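Local coordinates for ADP-ribose pyrophosphatase MutT (Rickettsia felis, PDB 4KYX), which probably hydrolyses oxidised nucleoside triphosphates such as 8-oxo-dGTP, or related nucleoside diphosphate derivatives, using magnesium as cofactor, at residues L64-L69 and E115-F120; L106-L109 and K113-N116. One frame throughout, in Å; residues are numbered along the deposited sequence.

Interaction 1 of 2, residues L64-L69 and E115-F120; sequences LEETNL and ENWQWF
Thr-67 sets its methyl squarely over the indole of Trp-117: CG2 lies 3.9 Å from the centroid of the six-membered ring and 12° off its normal, a CH-pi contact in which the two side chains cross at about a right angle. The methyl stands anti to the carbonyl carbon, while OG1 (chi1 69°) is turned back to accept from Leu-69 N at 3.1 Å, an ST turn; the same hydroxyl bonds to Val-63 O. At the indole edge, in the ring plane, a water accepts from Trp-117 NE1 (3.0 Å) and donates to Glu-66 O (2.7 Å), tying the helix end to the ring. Two residues further along both segments, Leu-69 and Trp-119 approach from opposite directions, with Leu-69 CD1 4.0 Å from Trp-119 CH2. The sequence of 64-69 matches the end of the Nudix box, where Asn-68, with positive phi, terminates the helical conformation. Thus helix 55-67 packs by its C-terminal turn against strand 116-120, an outer strand of the three-stranded antiparallel sheet, and Leu-29 of the adjacent strand 28-34 touches Thr-67, Trp-117 and Trp-119 alike.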
loop_
_atom_site.group_PDB
_atom_site.type_symbol
_atom_site.label_atom_id
_atom_site.label_comp_id
_atom_site.label_asym_id
_atom_site.label_seq_id
_atom_site.Cartn_x
_atom_site.Cartn_y
_atom_site.Cartn_z
ATOM N N LEU A 64 -5.458 10.102 -17.077
ATOM C CA LEU A 64 -6.137 10.412 -18.328
ATOM C C LEU A 64 -7.584 10.850 -18.094
ATOM O O LEU A 64 -8.067 11.838 -18.718
ATOM C CB LEU A 64 -6.090 9.208 -19.317
ATOM C CG LEU A 64 -6.499 9.396 -20.770
ATOM C CD1 LEU A 64 -5.682 10.488 -21.410
ATOM C CD2 LEU A 64 -6.324 8.022 -21.478
ATOM N N GLU A 65 -8.312 10.069 -17.310
ATOM C CA GLU A 65 -9.720 10.363 -16.989
ATOM C C GLU A 65 -9.904 11.749 -16.360
ATOM O O GLU A 65 -10.910 12.395 -16.576
ATOM C CB GLU A 65 -10.313 9.335 -16.011
ATOM C CG GLU A 65 -10.709 8.039 -16.670
ATOM C CD GLU A 65 -11.147 6.991 -15.669
ATOM O OE1 GLU A 65 -11.301 7.319 -14.454
ATOM O OE2 GLU A 65 -11.327 5.833 -16.094
ATOM N N GLU A 66 -8.960 12.160 -15.510
ATOM C CA GLU A 66 -9.133 13.385 -14.707
ATOM C C GLU A 66 -8.615 14.696 -15.371
ATOM O O GLU A 66 -9.167 15.780 -15.127
ATOM C CB GLU A 66 -8.493 13.183 -13.325
ATOM C CG GLU A 66 -9.207 12.101 -12.533
ATOM C CD GLU A 66 -8.490 11.718 -11.277
ATOM O OE1 GLU A 66 -7.349 12.170 -11.073
ATOM O OE2 GLU A 66 -9.027 10.853 -10.521
ATOM N N THR A 67 -7.566 14.568 -16.184
ATOM C CA THR A 67 -6.749 15.682 -16.613
ATOM C C THR A 67 -6.521 15.706 -18.122
ATOM O O THR A 67 -5.937 16.654 -18.602
ATOM C CB THR A 67 -5.355 15.668 -15.948
ATOM O OG1 THR A 67 -4.609 14.544 -16.472
ATOM C CG2 THR A 67 -5.470 15.601 -14.450
ATOM N N ASN A 68 -6.912 14.656 -18.841
ATOM C CA ASN A 68 -6.606 14.475 -20.278
ATOM C C ASN A 68 -5.119 14.266 -20.590
ATOM O O ASN A 68 -4.734 14.252 -21.752
ATOM C CB ASN A 68 -7.134 15.694 -21.069
ATOM C CG ASN A 68 -7.444 15.416 -22.513
ATOM O OD1 ASN A 68 -7.985 14.398 -22.847
ATOM N ND2 ASN A 68 -7.135 16.376 -23.393
ATOM N N LEU A 69 -4.295 14.075 -19.568
ATOM C CA LEU A 69 -2.872 13.956 -19.734
ATOM C C LEU A 69 -2.493 12.490 -19.847
ATOM O O LEU A 69 -3.102 11.624 -19.217
ATOM C CB LEU A 69 -2.110 14.555 -18.558
ATOM C CG LEU A 69 -2.281 16.049 -18.351
ATOM C CD1 LEU A 69 -1.684 16.586 -17.064
ATOM C CD2 LEU A 69 -1.712 16.758 -19.570
ATOM N N GLU A 115 -12.105 22.112 -8.773
ATOM C CA GLU A 115 -12.338 23.481 -9.264
ATOM C C GLU A 115 -11.442 23.810 -10.454
ATOM O O GLU A 115 -11.904 24.274 -11.525
ATOM C CB GLU A 115 -12.128 24.456 -8.101
ATOM C CG GLU A 115 -12.492 25.908 -8.433
ATOM C CD GLU A 115 -13.952 26.106 -8.814
ATOM O OE1 GLU A 115 -14.812 25.614 -8.045
ATOM O OE2 GLU A 115 -14.251 26.813 -9.836
ATOM N N ASN A 116 -10.142 23.603 -10.266
ATOM C CA ASN A 116 -9.164 23.785 -11.295
ATOM C C ASN A 116 -7.880 23.035 -10.962
ATOM O O ASN A 116 -7.619 22.747 -9.827
ATOM C CB ASN A 116 -8.897 25.266 -11.489
ATOM C CG ASN A 116 -8.043 25.840 -10.409
ATOM O OD1 ASN A 116 -8.497 26.114 -9.276
ATOM N ND2 ASN A 116 -6.762 26.025 -10.739
ATOM N N TRP A 117 -7.133 22.682 -12.000
ATOM C CA TRP A 117 -5.807 22.098 -11.874
ATOM C C TRP A 117 -4.791 23.212 -12.094
ATOM O O TRP A 117 -5.107 24.198 -12.789
ATOM C CB TRP A 117 -5.634 21.020 -12.931
ATOM C CG TRP A 117 -6.554 19.818 -12.714
ATOM C CD1 TRP A 117 -7.780 19.644 -13.252
ATOM C CD2 TRP A 117 -6.315 18.672 -11.904
ATOM N NE1 TRP A 117 -8.329 18.497 -12.824
ATOM C CE2 TRP A 117 -7.432 17.845 -12.031
ATOM C CE3 TRP A 117 -5.287 18.294 -11.040
ATOM C CZ2 TRP A 117 -7.559 16.670 -11.338
ATOM C CZ3 TRP A 117 -5.372 17.087 -10.419
ATOM C CH2 TRP A 117 -6.505 16.295 -10.553
ATOM N N GLN A 118 -3.611 23.083 -11.495
ATOM C CA GLN A 118 -2.490 23.981 -11.768
ATOM C C GLN A 118 -1.148 23.302 -11.452
ATOM O O GLN A 118 -1.090 22.329 -10.702
ATOM C CB GLN A 118 -2.679 25.281 -10.973
ATOM C CG GLN A 118 -1.566 26.310 -11.059
ATOM C CD GLN A 118 -1.309 26.790 -12.480
ATOM O OE1 GLN A 118 -0.894 26.006 -13.358
ATOM N NE2 GLN A 118 -1.512 28.065 -12.704
ATOM N N TRP A 119 -0.100 23.768 -12.126
ATOM C CA TRP A 119 1.287 23.306 -11.921
ATOM C C TRP A 119 1.928 24.101 -10.783
ATOM O O TRP A 119 1.784 25.338 -10.735
ATOM C CB TRP A 119 2.060 23.488 -13.214
ATOM C CG TRP A 119 1.461 22.705 -14.360
ATOM C CD1 TRP A 119 0.708 23.196 -15.371
ATOM C CD2 TRP A 119 1.569 21.276 -14.590
ATOM N NE1 TRP A 119 0.350 22.173 -16.241
ATOM C CE2 TRP A 119 0.883 20.993 -15.795
ATOM C CE3 TRP A 119 2.247 20.253 -13.960
ATOM C CZ2 TRP A 119 0.785 19.712 -16.311
ATOM C CZ3 TRP A 119 2.145 18.996 -14.460
ATOM C CH2 TRP A 119 1.435 18.723 -15.625
ATOM N N PHE A 120 2.643 23.431 -9.905
ATOM C CA PHE A 120 3.314 24.044 -8.747
ATOM C C PHE A 120 4.737 23.563 -8.648
ATOM O O PHE A 120 4.997 22.357 -8.785
ATOM C CB PHE A 120 2.624 23.658 -7.454
ATOM C CG PHE A 120 1.245 24.228 -7.317
ATOM C CD1 PHE A 120 0.161 23.520 -7.769
ATOM C CD2 PHE A 120 1.043 25.464 -6.731
ATOM C CE1 PHE A 120 -1.114 24.011 -7.629
ATOM C CE2 PHE A 120 -0.243 25.985 -6.610
ATOM C CZ PHE A 120 -1.330 25.272 -7.076
HETATM O O HOH W 1 -10.687 16.599 -13.103
#

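Interaction 2 of 2, residues L106-L109 and K113-N116; sequences LQNL and KVEN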
loop_
_atom_site.group_PDB
_atom_site.type_symbol
_atom_site.label_atom_id
_atom_site.label_comp_id
_atom_site.label_asym_id
_atom_site.label_seq_id
_atom_site.Cartn_x
_atom_site.Cartn_y
_atom_site.Cartn_z
ATOM N N LEU A 106 -3.753 19.619 -21.098
ATOM C CA LEU A 106 -4.414 19.589 -19.808
ATOM C C LEU A 106 -5.825 20.126 -19.919
ATOM O O LEU A 106 -6.037 21.228 -20.474
ATOM C CB LEU A 106 -3.632 20.444 -18.832
ATOM C CG LEU A 106 -4.268 20.725 -17.439
ATOM C CD1 LEU A 106 -4.405 19.378 -16.686
ATOM C CD2 LEU A 106 -3.413 21.712 -16.673
ATOM N N GLN A 107 -6.794 19.332 -19.456
ATOM C CA GLN A 107 -8.188 19.782 -19.362
ATOM C C GLN A 107 -8.748 19.310 -18.051
ATOM O O GLN A 107 -8.409 18.210 -17.590
ATOM C CB GLN A 107 -9.043 19.225 -20.501
ATOM C CG GLN A 107 -8.618 19.754 -21.832
ATOM C CD GLN A 107 -9.483 19.249 -22.974
ATOM O OE1 GLN A 107 -10.518 18.638 -22.768
ATOM N NE2 GLN A 107 -9.062 19.535 -24.196
ATOM N N ASN A 108 -9.622 20.118 -17.459
ATOM C CA ASN A 108 -10.332 19.674 -16.255
ATOM C C ASN A 108 -11.548 18.835 -16.651
ATOM O O ASN A 108 -12.653 19.380 -16.937
ATOM C CB ASN A 108 -10.804 20.886 -15.461
ATOM C CG ASN A 108 -11.368 20.529 -14.119
ATOM O OD1 ASN A 108 -11.480 19.356 -13.772
ATOM N ND2 ASN A 108 -11.689 21.545 -13.318
ATOM N N LEU A 109 -11.364 17.522 -16.668
ATOM C CA LEU A 109 -12.408 16.646 -17.078
ATOM C C LEU A 109 -13.416 16.266 -16.019
ATOM O O LEU A 109 -14.405 15.637 -16.351
ATOM C CB LEU A 109 -11.786 15.374 -17.712
ATOM C CG LEU A 109 -10.952 15.717 -18.946
ATOM C CD1 LEU A 109 -10.342 14.453 -19.558
ATOM C CD2 LEU A 109 -11.772 16.480 -19.979
ATOM N N LYS A 113 -15.809 17.807 -9.419
ATOM C CA LYS A 113 -14.971 17.323 -8.350
ATOM C C LYS A 113 -13.836 18.292 -8.075
ATOM O O LYS A 113 -13.473 18.522 -6.909
ATOM C CB LYS A 113 -14.414 15.930 -8.627
ATOM N N VAL A 114 -13.246 18.844 -9.120
ATOM C CA VAL A 114 -12.072 19.694 -8.960
ATOM C C VAL A 114 -12.385 21.077 -9.534
ATOM O O VAL A 114 -12.856 21.198 -10.664
ATOM C CB VAL A 114 -10.889 19.091 -9.721
ATOM C CG1 VAL A 114 -9.675 20.003 -9.753
ATOM C CG2 VAL A 114 -10.570 17.732 -9.150
ATOM N N GLU A 115 -12.105 22.112 -8.773
ATOM C CA GLU A 115 -12.338 23.481 -9.264
ATOM C C GLU A 115 -11.442 23.810 -10.454
ATOM O O GLU A 115 -11.904 24.274 -11.525
ATOM C CB GLU A 115 -12.128 24.456 -8.101
ATOM C CG GLU A 115 -12.492 25.908 -8.433
ATOM C CD GLU A 115 -13.952 26.106 -8.814
ATOM O OE1 GLU A 115 -14.812 25.614 -8.045
ATOM O OE2 GLU A 115 -14.251 26.813 -9.836
ATOM N N ASN A 116 -10.142 23.603 -10.266
ATOM C CA ASN A 116 -9.164 23.785 -11.295
ATOM C C ASN A 116 -7.880 23.035 -10.962
ATOM O O ASN A 116 -7.619 22.747 -9.827
ATOM C CB ASN A 116 -8.897 25.266 -11.489
ATOM C CG ASN A 116 -8.043 25.840 -10.409
ATOM O OD1 ASN A 116 -8.497 26.114 -9.276
ATOM N ND2 ASN A 116 -6.762 26.025 -10.739
#
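Asn-108 bridges by its side-chain amide to the main-chain carbonyl of Val-114, within the long connection that leads from strand 89-99 up to strand 116-120 of the Nudix fold. The contact lies near the protein surface, and the two segments are separated by only three residues, so the bridge spans a tight turn of the chain.

The hydrogen bonding rests on one amide. Asn-108 ND2 donates to Val-114 O at 2.9 Å, and the bond is almost straight, with an N-H...O angle of 173°. CG is anti to the backbone N (chi1 -172°), which carries the amide away from its own backbone and out towards 113-116. Glu-115 O is also near Asn-108 ND2, at 3.3 Å. Asn-108 OD1 accepts weak hydrogen bonds from Glu-110 N, consistent with an Asx turn, and from Trp-117 NE1. With both its oxygen and its nitrogen engaged, the flat group is probably restrained against flipping.

Van der Waals packing adds less. The CB of Val-114 points toward 106-109 and lies 4.1 Å from Asn-108 OD1, while Asn-108 ND2 comes to 3.9 Å from Asn-116 CA. The side chains of Glu-115 and Asn-116 start off away from Asn-108, and both touch Lys-32 on strand 28-34.

Backbone bonds hold the receiving side in place, since Glu-115 and Asn-116 both pair with Lys-32 next to the carbonyl that Asn-108 grips. In the bridge itself, Val-114 O lies in the amide plane of Asn-108, whereas Asn-108 ND2 sits above the carbonyl plane of Val-114, 46° out of it.

How the interactions relate
From the N terminus, the chain first supplies 64-69, at the end of helix 55-67, then runs through strands 75-84 and 89-99 before 106-109 and 113-116 follow. Interaction 2 closes a short loop with three residues between its segments. Interaction 1 closes a far longer one, with 45 residues between; 106-109 lies within that loop, and both contacts close on the same stretch, sharing Glu-115 and Asn-116. Segment 106-109 is also joined directly to the helix end: Gln-107 N lies 2.9 Å from Thr-67 O and Leu-109 N 3.2 Å from Glu-66 O, both probable hydrogen bonds. Helix end, loop and edge strand of the three-stranded sheet are thereby tied together.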